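Local coordinates for Beta/alpha-amylase (Paenibacillus polymyxa, PDB 3VOC), which releases maltose units from the non-reducing ends of starch chains through this beta-amylase domain of a larger beta/alpha-amylase precursor, at residues N53-S58 with Y137-E142; Y59-A64 with A145-I150; I78-C83 with K131-L136. All blocks are in the same frame, centred on the assembly; numbering follows the deposited sequence.

Contact 1 of 3, residues N53-S58 with Y137-E142; sequences NQFDWS and YASFAE. With CA (calcium ion), chain B.
F55 and W57 of the irregular segment N53-S58 face S139 and F140 on helix 127-144. The backbones stay well apart, with F55 CA 7.9 Å from S139 CA, so side chains fill the gap. Both aromatic residues point toward the helix.

S139 is held between the two rings. Its OG accepts a hydrogen bond from W57 NE1 at 2.9 Å, and the N-H...O angle is 156°. The oxygen lies close to the indole plane, at the ring edge. The same OG also sits over one face of the F55 ring, 3.3 Å from F55 CD2. S139 CB makes a CH-pi contact with that ring, 3.6 Å from its centroid. The S139 OG stands anti to the backbone N (chi1 -171°), and this turns the hydroxyl toward the indole.

F140 meets the other end of the indole. Its edge points at the face of the six-membered ring in an offset edge-to-face pair, with the planes at 66°. Between these two rings the closest atoms are W57 CZ3 and F140 CD1, 3.7 Å apart. F140 also stacks on F144 and packs against W74, P76 and I78 of strand 73-79, so it touches both the indole and a barrel strand.

N53 starts the segment at the calcium ion, which its OD1 binds at 2.4 Å. E48, D52, Q132 and E135 complete the protein ligands. At the far end, D56 OD1 accepts from S58 N, a capping bond where helix 58-69 begins, and from S58 OG. The arrangement joins a calcium-binding loop to a barrel helix in the glycoside hydrolase family 14 TIM barrel.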
loop_
_atom_site.group_PDB
_atom_site.type_symbol
_atom_site.label_atom_id
_atom_site.label_comp_id
_atom_site.label_asym_id
_atom_site.label_seq_id
_atom_site.Cartn_x
_atom_site.Cartn_y
_atom_site.Cartn_z
ATOM N N ASN A 53 -13.082 19.686 -3.154
ATOM C CA ASN A 53 -13.895 19.843 -1.943
ATOM C C ASN A 53 -15.393 19.827 -2.196
ATOM O O ASN A 53 -16.172 20.365 -1.415
ATOM C CB ASN A 53 -13.461 21.070 -1.136
ATOM C CG ASN A 53 -12.027 20.972 -0.668
ATOM O OD1 ASN A 53 -11.443 19.889 -0.630
ATOM N ND2 ASN A 53 -11.451 22.100 -0.308
ATOM N N GLN A 54 -15.783 19.194 -3.295
ATOM C CA GLN A 54 -17.167 18.876 -3.544
ATOM C C GLN A 54 -17.305 17.361 -3.369
ATOM O O GLN A 54 -16.879 16.578 -4.217
ATOM C CB GLN A 54 -17.594 19.334 -4.943
ATOM C CG GLN A 54 -19.059 19.134 -5.198
ATOM C CD GLN A 54 -19.545 19.666 -6.549
ATOM O OE1 GLN A 54 -18.896 20.490 -7.207
ATOM N NE2 GLN A 54 -20.701 19.171 -6.967
ATOM N N PHE A 55 -17.905 16.962 -2.257
ATOM C CA PHE A 55 -17.904 15.559 -1.848
ATOM C C PHE A 55 -19.229 14.873 -2.110
ATOM O O PHE A 55 -20.287 15.512 -2.089
ATOM C CB PHE A 55 -17.538 15.455 -0.358
ATOM C CG PHE A 55 -16.142 15.903 -0.061
ATOM C CD1 PHE A 55 -15.051 15.029 -0.266
ATOM C CD2 PHE A 55 -15.901 17.191 0.414
ATOM C CE1 PHE A 55 -13.748 15.456 -0.008
ATOM C CE2 PHE A 55 -14.599 17.613 0.674
ATOM C CZ PHE A 55 -13.523 16.737 0.455
ATOM N N ASP A 56 -19.161 13.567 -2.360
ATOM C CA ASP A 56 -20.352 12.733 -2.438
ATOM C C ASP A 56 -20.039 11.455 -1.663
ATOM O O ASP A 56 -19.346 10.571 -2.167
ATOM C CB ASP A 56 -20.692 12.408 -3.895
ATOM C CG ASP A 56 -22.001 11.618 -4.036
ATOM O OD1 ASP A 56 -22.622 11.249 -3.013
ATOM O OD2 ASP A 56 -22.415 11.378 -5.182
ATOM N N TRP A 57 -20.521 11.394 -0.425
ATOM C CA TRP A 57 -20.300 10.236 0.435
ATOM C C TRP A 57 -21.484 9.275 0.445
ATOM O O TRP A 57 -21.445 8.275 1.169
ATOM C CB TRP A 57 -19.996 10.686 1.875
ATOM C CG TRP A 57 -18.716 11.465 2.013
ATOM C CD1 TRP A 57 -18.593 12.814 2.197
ATOM C CD2 TRP A 57 -17.379 10.944 1.987
ATOM N NE1 TRP A 57 -17.267 13.163 2.299
ATOM C CE2 TRP A 57 -16.502 12.033 2.175
ATOM C CE3 TRP A 57 -16.839 9.659 1.850
ATOM C CZ2 TRP A 57 -15.111 11.880 2.209
ATOM C CZ3 TRP A 57 -15.464 9.505 1.885
ATOM C CH2 TRP A 57 -14.613 10.607 2.059
ATOM N N SER A 58 -22.529 9.555 -0.348
ATOM C CA SER A 58 -23.811 8.831 -0.186
ATOM C C SER A 58 -23.686 7.320 -0.429
ATOM O O SER A 58 -24.220 6.519 0.327
ATOM C CB SER A 58 -24.933 9.430 -1.053
ATOM O OG SER A 58 -24.598 9.395 -2.432
ATOM N N TYR A 137 -9.526 13.615 4.523
ATOM C CA TYR A 137 -9.644 12.945 5.827
ATOM C C TYR A 137 -10.603 13.732 6.724
ATOM O O TYR A 137 -11.408 13.152 7.465
ATOM C CB TYR A 137 -8.279 12.810 6.513
ATOM C CG TYR A 137 -7.224 11.943 5.805
ATOM C CD1 TYR A 137 -7.558 11.081 4.767
ATOM C CD2 TYR A 137 -5.891 11.984 6.216
ATOM C CE1 TYR A 137 -6.567 10.280 4.143
ATOM C CE2 TYR A 137 -4.901 11.194 5.609
ATOM C CZ TYR A 137 -5.247 10.354 4.579
ATOM O OH TYR A 137 -4.274 9.585 3.992
ATOM N N ALA A 138 -10.502 15.055 6.658
ATOM C CA ALA A 138 -11.395 15.946 7.398
ATOM C C ALA A 138 -12.834 15.704 6.987
ATOM O O ALA A 138 -13.723 15.567 7.831
ATOM C CB ALA A 138 -11.001 17.430 7.154
ATOM N N SER A 139 -13.066 15.645 5.677
ATOM C CA SER A 139 -14.400 15.406 5.189
ATOM C C SER A 139 -14.920 14.038 5.624
ATOM O O SER A 139 -16.086 13.924 6.011
ATOM C CB SER A 139 -14.480 15.535 3.670
ATOM O OG SER A 139 -15.837 15.498 3.284
ATOM N N PHE A 140 -14.069 13.010 5.557
ATOM C CA PHE A 140 -14.494 11.675 5.994
ATOM C C PHE A 140 -14.898 11.683 7.458
ATOM O O PHE A 140 -15.947 11.149 7.841
ATOM C CB PHE A 140 -13.381 10.627 5.782
ATOM C CG PHE A 140 -13.789 9.252 6.200
ATOM C CD1 PHE A 140 -14.616 8.471 5.386
ATOM C CD2 PHE A 140 -13.397 8.749 7.424
ATOM C CE1 PHE A 140 -15.037 7.191 5.805
ATOM C CE2 PHE A 140 -13.815 7.481 7.848
ATOM C CZ PHE A 140 -14.631 6.706 7.040
ATOM N N ALA A 141 -14.050 12.294 8.282
ATOM C CA ALA A 141 -14.274 12.357 9.712
ATOM C C ALA A 141 -15.607 13.041 10.007
ATOM O O ALA A 141 -16.403 12.555 10.813
ATOM C CB ALA A 141 -13.119 13.096 10.390
ATOM N N GLU A 142 -15.847 14.162 9.328
ATOM C CA GLU A 142 -17.079 14.928 9.488
ATOM C C GLU A 142 -18.321 14.135 9.051
ATOM O O GLU A 142 -19.355 14.145 9.728
ATOM C CB GLU A 142 -16.961 16.234 8.689
ATOM C CG GLU A 142 -18.073 17.235 8.925
ATOM C CD GLU A 142 -17.678 18.633 8.468
ATOM O OE1 GLU A 142 -17.630 18.868 7.235
ATOM O OE2 GLU A 142 -17.404 19.490 9.348
HETATM CA CA CA B . -9.755 18.716 -1.834
HETATM O O HOH W 1 -9.540 16.702 -0.660
#

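Contact 2 of 3, residues Y59-A64 with A145-I150; sequences YYKTYA and AGYKSI
Y147 carries this contact, with A64 and K61 of helix 58-69 as its main partners. Its ring reaches from the short 3-10 segment A145-I150 to the helix. The CB bond points toward the helix, and with CG anti to the carbonyl carbon (chi1 -72°) the ring is carried to A64 and its hydroxyl to K61.

A64 points toward the segment. Its CB comes obliquely to the CD1-CE1 bond of the ring, 3.8 Å from Y147 CE1 and 4.0 Å from Y147 CD1. This is an apolar contact with no hydrogen bond across the segments.

K61 lies one helical turn earlier and meets the phenol end. Y147 OH lies 3.5 Å from K61 O and 3.8 Å from K61 CB, and the two side chains cross at about a right angle. Of the lysine side chain, CB and CG do the touching. The rest runs away extended, and K61 NZ hydrogen-bonds to N143 OD1 near the end of helix 127-144. The Y147 hydroxyl has its own partner, N65 OD1, on the same helix as A64. That bond ties the phenol end to helix 58-69.

I150 CD1 rests 3.9 Å from A64 O, with A64 CB a looser neighbour at 4.5 Å. The backbone of I150 is hydrogen-bonded to W74 of strand 73-79. The Y147 ring also meets the ring of F144, at the end of helix 127-144, with the planes at about 40°.

No substrate or calcium residue takes part. The contact joins an outer helix to the helix-to-strand turn that leads into strand 153-156, at the amino end of the barrel strands, in a TIM barrel.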
loop_
_atom_site.group_PDB
_atom_site.type_symbol
_atom_site.label_atom_id
_atom_site.label_comp_id
_atom_site.label_asym_id
_atom_site.label_seq_id
_atom_site.Cartn_x
_atom_site.Cartn_y
_atom_site.Cartn_z
ATOM N N TYR A 59 -22.959 6.932 -1.465
ATOM C CA TYR A 59 -22.727 5.504 -1.708
ATOM C C TYR A 59 -22.042 4.800 -0.518
ATOM O O TYR A 59 -22.406 3.678 -0.151
ATOM C CB TYR A 59 -21.942 5.301 -3.000
ATOM C CG TYR A 59 -21.412 3.894 -3.192
ATOM C CD1 TYR A 59 -22.236 2.879 -3.672
ATOM C CD2 TYR A 59 -20.071 3.588 -2.921
ATOM C CE1 TYR A 59 -21.747 1.579 -3.861
ATOM C CE2 TYR A 59 -19.569 2.300 -3.126
ATOM C CZ TYR A 59 -20.413 1.302 -3.595
ATOM O OH TYR A 59 -19.926 0.025 -3.789
ATOM N N TYR A 60 -21.050 5.445 0.082
ATOM C CA TYR A 60 -20.360 4.819 1.203
ATOM C C TYR A 60 -21.151 4.841 2.499
ATOM O O TYR A 60 -20.967 3.979 3.346
ATOM C CB TYR A 60 -18.944 5.374 1.379
ATOM C CG TYR A 60 -18.032 4.848 0.309
ATOM C CD1 TYR A 60 -17.667 3.499 0.295
ATOM C CD2 TYR A 60 -17.557 5.687 -0.725
ATOM C CE1 TYR A 60 -16.838 2.993 -0.703
ATOM C CE2 TYR A 60 -16.703 5.183 -1.738
ATOM C CZ TYR A 60 -16.359 3.836 -1.711
ATOM O OH TYR A 60 -15.538 3.292 -2.676
ATOM N N LYS A 61 -22.050 5.807 2.647
ATOM C CA LYS A 61 -22.974 5.782 3.782
ATOM C C LYS A 61 -23.926 4.590 3.613
ATOM O O LYS A 61 -24.170 3.845 4.558
ATOM C CB LYS A 61 -23.727 7.109 3.913
ATOM C CG LYS A 61 -22.921 8.197 4.623
ATOM C CD LYS A 61 -23.525 9.575 4.419
ATOM C CE LYS A 61 -22.772 10.643 5.253
ATOM N NZ LYS A 61 -22.979 12.043 4.698
ATOM N N THR A 62 -24.410 4.371 2.392
ATOM C CA THR A 62 -25.229 3.184 2.105
ATOM C C THR A 62 -24.467 1.883 2.388
ATOM O O THR A 62 -25.004 0.948 3.000
ATOM C CB THR A 62 -25.725 3.190 0.648
ATOM O OG1 THR A 62 -26.441 4.409 0.400
ATOM C CG2 THR A 62 -26.648 2.002 0.383
ATOM N N TYR A 63 -23.235 1.821 1.887
ATOM C CA TYR A 63 -22.363 0.679 2.102
ATOM C C TYR A 63 -22.184 0.442 3.600
ATOM O O TYR A 63 -22.428 -0.668 4.093
ATOM C CB TYR A 63 -21.026 0.974 1.432
ATOM C CG TYR A 63 -20.070 -0.177 1.272
ATOM C CD1 TYR A 63 -19.561 -0.495 0.013
ATOM C CD2 TYR A 63 -19.633 -0.930 2.377
ATOM C CE1 TYR A 63 -18.642 -1.538 -0.151
ATOM C CE2 TYR A 63 -18.715 -1.988 2.217
ATOM C CZ TYR A 63 -18.220 -2.274 0.951
ATOM O OH TYR A 63 -17.292 -3.292 0.766
ATOM N N ALA A 64 -21.794 1.490 4.325
ATOM C CA ALA A 64 -21.583 1.379 5.760
ATOM C C ALA A 64 -22.856 0.969 6.496
ATOM O O ALA A 64 -22.802 0.157 7.430
ATOM C CB ALA A 64 -20.995 2.679 6.350
ATOM N N ALA A 145 -18.487 10.548 11.438
ATOM C CA ALA A 145 -18.444 10.671 12.900
ATOM C C ALA A 145 -19.606 9.922 13.569
ATOM O O ALA A 145 -19.417 9.279 14.602
ATOM C CB ALA A 145 -18.446 12.161 13.312
ATOM N N GLY A 146 -20.796 9.980 12.964
ATOM C CA GLY A 146 -21.970 9.254 13.495
ATOM C C GLY A 146 -21.888 7.729 13.370
ATOM O O GLY A 146 -22.744 7.009 13.876
ATOM N N TYR A 147 -20.855 7.239 12.688
ATOM C CA TYR A 147 -20.625 5.802 12.520
ATOM C C TYR A 147 -19.480 5.317 13.410
ATOM O O TYR A 147 -18.931 4.221 13.202
ATOM C CB TYR A 147 -20.247 5.502 11.066
ATOM C CG TYR A 147 -21.386 5.621 10.087
ATOM C CD1 TYR A 147 -22.120 4.500 9.717
ATOM C CD2 TYR A 147 -21.730 6.854 9.529
ATOM C CE1 TYR A 147 -23.169 4.592 8.820
ATOM C CE2 TYR A 147 -22.786 6.959 8.622
ATOM C CZ TYR A 147 -23.493 5.818 8.267
ATOM O OH TYR A 147 -24.550 5.894 7.378
ATOM N N LYS A 148 -19.111 6.127 14.398
ATOM C CA LYS A 148 -17.912 5.845 15.215
ATOM C C LYS A 148 -17.905 4.431 15.826
ATOM O O LYS A 148 -16.894 3.724 15.764
ATOM C CB LYS A 148 -17.727 6.943 16.276
ATOM C CG LYS A 148 -16.822 6.590 17.412
ATOM C CD LYS A 148 -16.917 7.621 18.522
ATOM C CE LYS A 148 -16.064 7.190 19.709
ATOM N NZ LYS A 148 -14.670 7.634 19.533
ATOM N N SER A 149 -19.044 3.997 16.366
ATOM C CA SER A 149 -19.105 2.698 17.034
ATOM C C SER A 149 -18.865 1.483 16.120
ATOM O O SER A 149 -18.554 0.402 16.615
ATOM C CB SER A 149 -20.437 2.506 17.742
ATOM O OG SER A 149 -21.470 2.214 16.816
ATOM N N ILE A 150 -19.024 1.636 14.813
ATOM C CA ILE A 150 -18.789 0.485 13.930
ATOM C C ILE A 150 -17.412 0.465 13.254
ATOM O O ILE A 150 -17.074 -0.510 12.572
ATOM C CB ILE A 150 -19.914 0.303 12.883
ATOM C CG1 ILE A 150 -19.781 1.332 11.753
ATOM C CG2 ILE A 150 -21.306 0.314 13.583
ATOM C CD1 ILE A 150 -20.526 0.951 10.476
#

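Contact 3 of 3, residues I78-C83 with K131-L136; sequences ISTHKC and KQYDEL. With CA (calcium ion), chain B.
I78 and T80, at the end of strand 73-79 and just beyond it, face Y133 and L136 on helix 127-144, with T80 CA 7.8 Å from Y133 CA. S79 and T80 are each the centre of an inverse gamma turn as the chain leaves the strand.

T80 lies over one face of the Y133 ring. Its CG2 makes a CH-pi contact 3.9 Å from the ring centroid, 11° off the normal. T80 CG2 stands anti to the carbonyl carbon, while OG1 (chi1 48°) sits between the backbone N and the carbonyl carbon. The methyl is thus over the ring centre, and OG1 stands above the plane just beyond the rim, beside CZ and CE2. Water 2 bridges the two segments. It donates to T80 O and is also hydrogen-bonded to Y133 OH at 2.7 Å.

L136 meets both residues with one methyl. L136 CD2 is 3.5 Å from I78 CG2 and 3.5 Å from T80 CG2. The leucine runs antiparallel to both side chains, with CD2 lodged against the two methyls. W44 and V47 of helix 44-47 and W57 also touch L136.

Another side of the helix binds calcium. Q132 OE1 coordinates the ion at 2.3 Å and E135 OE1 at 2.2 Å. Water 1, a further ligand, donates to Q132 O, so the backbone helps to place it. E48, D52 and N53 complete the site.

H81, just past the strand, probably binds substrate, as in related beta-amylases, and C83 forms a disulfide with C91. The contact packs a helix on the carboxyl end of a barrel strand, where TIM barrels carry their active sites.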
loop_
_atom_site.group_PDB
_atom_site.type_symbol
_atom_site.label_atom_id
_atom_site.label_comp_id
_atom_site.label_asym_id
_atom_site.label_seq_id
_atom_site.Cartn_x
_atom_site.Cartn_y
_atom_site.Cartn_z
ATOM N N ILE A 78 -9.025 4.746 3.080
ATOM C CA ILE A 78 -9.161 6.001 2.334
ATOM C C ILE A 78 -8.278 5.912 1.069
ATOM O O ILE A 78 -7.071 6.176 1.092
ATOM C CB ILE A 78 -8.848 7.232 3.193
ATOM C CG1 ILE A 78 -9.600 7.162 4.537
ATOM C CG2 ILE A 78 -9.182 8.526 2.401
ATOM C CD1 ILE A 78 -11.145 6.992 4.417
ATOM N N SER A 79 -8.895 5.498 -0.025
ATOM C CA SER A 79 -8.140 5.025 -1.189
ATOM C C SER A 79 -7.867 6.147 -2.190
ATOM O O SER A 79 -8.619 6.330 -3.152
ATOM C CB SER A 79 -8.888 3.875 -1.852
ATOM O OG SER A 79 -8.943 2.791 -0.953
ATOM N N THR A 80 -6.798 6.892 -1.914
ATOM C CA THR A 80 -6.304 7.989 -2.738
ATOM C C THR A 80 -5.399 7.413 -3.852
ATOM O O THR A 80 -4.256 7.868 -4.084
ATOM C CB THR A 80 -5.501 8.953 -1.868
ATOM O OG1 THR A 80 -4.585 8.199 -1.069
ATOM C CG2 THR A 80 -6.433 9.743 -0.924
ATOM N N HIS A 81 -5.897 6.376 -4.517
ATOM C CA HIS A 81 -5.188 5.812 -5.653
ATOM C C HIS A 81 -6.187 5.423 -6.729
ATOM O O HIS A 81 -7.391 5.382 -6.476
ATOM C CB HIS A 81 -4.291 4.631 -5.235
ATOM C CG HIS A 81 -5.019 3.511 -4.556
ATOM N ND1 HIS A 81 -5.301 3.515 -3.208
ATOM C CD2 HIS A 81 -5.476 2.329 -5.032
ATOM C CE1 HIS A 81 -5.923 2.395 -2.886
ATOM N NE2 HIS A 81 -6.042 1.659 -3.977
ATOM N N LYS A 82 -5.676 5.179 -7.931
ATOM C CA LYS A 82 -6.489 4.845 -9.086
ATOM C C LYS A 82 -6.732 3.345 -9.128
ATOM O O LYS A 82 -5.856 2.566 -8.741
ATOM C CB LYS A 82 -5.764 5.319 -10.365
ATOM C CG LYS A 82 -6.267 4.706 -11.672
ATOM C CD LYS A 82 -5.822 5.525 -12.895
ATOM C CE LYS A 82 -4.325 5.456 -13.139
ATOM N NZ LYS A 82 -3.970 6.090 -14.459
ATOM N N CYS A 83 -7.923 2.945 -9.571
ATOM C CA CYS A 83 -8.165 1.547 -9.918
ATOM C C CYS A 83 -8.145 1.429 -11.436
ATOM O O CYS A 83 -8.934 2.095 -12.121
ATOM C CB CYS A 83 -9.511 1.055 -9.374
ATOM S SG CYS A 83 -9.628 -0.738 -9.239
ATOM N N LYS A 131 -2.053 18.473 1.490
ATOM C CA LYS A 131 -3.215 19.344 1.679
ATOM C C LYS A 131 -4.471 18.629 1.211
ATOM O O LYS A 131 -5.464 18.597 1.926
ATOM C CB LYS A 131 -3.044 20.672 0.913
ATOM C CG LYS A 131 -4.199 21.650 1.133
ATOM C CD LYS A 131 -3.996 22.975 0.396
ATOM C CE LYS A 131 -5.139 23.933 0.724
ATOM N NZ LYS A 131 -5.210 25.044 -0.264
ATOM N N GLN A 132 -4.430 18.071 0.001
ATOM C CA GLN A 132 -5.579 17.315 -0.521
ATOM C C GLN A 132 -6.007 16.158 0.394
ATOM O O GLN A 132 -7.198 15.976 0.633
ATOM C CB GLN A 132 -5.332 16.823 -1.950
ATOM C CG GLN A 132 -5.360 17.936 -3.014
ATOM C CD GLN A 132 -6.692 18.682 -3.093
ATOM O OE1 GLN A 132 -7.767 18.109 -2.883
ATOM N NE2 GLN A 132 -6.619 19.969 -3.418
ATOM N N TYR A 133 -5.051 15.392 0.925
ATOM C CA TYR A 133 -5.414 14.260 1.785
ATOM C C TYR A 133 -5.986 14.763 3.106
ATOM O O TYR A 133 -6.913 14.182 3.648
ATOM C CB TYR A 133 -4.212 13.353 2.067
ATOM C CG TYR A 133 -3.707 12.487 0.897
ATOM C CD1 TYR A 133 -3.914 12.852 -0.441
ATOM C CD2 TYR A 133 -2.966 11.338 1.147
ATOM C CE1 TYR A 133 -3.418 12.057 -1.487
ATOM C CE2 TYR A 133 -2.467 10.541 0.107
ATOM C CZ TYR A 133 -2.686 10.920 -1.202
ATOM O OH TYR A 133 -2.174 10.149 -2.219
ATOM N N ASP A 134 -5.407 15.844 3.619
ATOM C CA ASP A 134 -5.902 16.489 4.849
ATOM C C ASP A 134 -7.379 16.889 4.689
ATOM O O ASP A 134 -8.201 16.589 5.563
ATOM C CB ASP A 134 -5.003 17.693 5.194
ATOM C CG ASP A 134 -5.304 18.309 6.564
ATOM O OD1 ASP A 134 -5.895 17.650 7.441
ATOM O OD2 ASP A 134 -4.910 19.471 6.762
ATOM N N GLU A 135 -7.726 17.544 3.576
ATOM C CA GLU A 135 -9.128 17.900 3.308
ATOM C C GLU A 135 -10.033 16.671 3.207
ATOM O O GLU A 135 -11.168 16.690 3.686
ATOM C CB GLU A 135 -9.265 18.689 2.002
ATOM C CG GLU A 135 -8.514 20.025 1.976
ATOM C CD GLU A 135 -8.461 20.620 0.579
ATOM O OE1 GLU A 135 -8.431 19.855 -0.418
ATOM O OE2 GLU A 135 -8.441 21.862 0.473
ATOM N N LEU A 136 -9.537 15.619 2.551
ATOM C CA LEU A 136 -10.339 14.405 2.355
ATOM C C LEU A 136 -10.565 13.673 3.691
ATOM O O LEU A 136 -11.671 13.171 3.971
ATOM C CB LEU A 136 -9.657 13.484 1.328
ATOM C CG LEU A 136 -10.277 12.096 1.110
ATOM C CD1 LEU A 136 -11.664 12.248 0.500
ATOM C CD2 LEU A 136 -9.389 11.253 0.216
HETATM CA CA CA B . -9.755 18.716 -1.834
HETATM O O HOH W 2 -3.228 10.220 -4.670
HETATM O O HOH W 1 -9.540 16.702 -0.660
#

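Contacts 1 and 3 are buried and share helix 127-144. Contact 2 is only partly buried and uses the turn after that helix. Contact 3 lies nearest the chain centre, where a strand end meets the helix through apolar and CH-pi packing with a bridging water. Contact 1 is farther out and adds a direct indole-to-serine hydrogen bond. Contact 2 is mainly apolar across its segments, with polar ends held by neighbours. Contacts 1 and 3 share the calcium ion and water 1. They also touch through L136, which packs on F55 and W57. Contact 2 follows contact 1 directly in sequence, as S58 leads into Y59, and has no part in the calcium site.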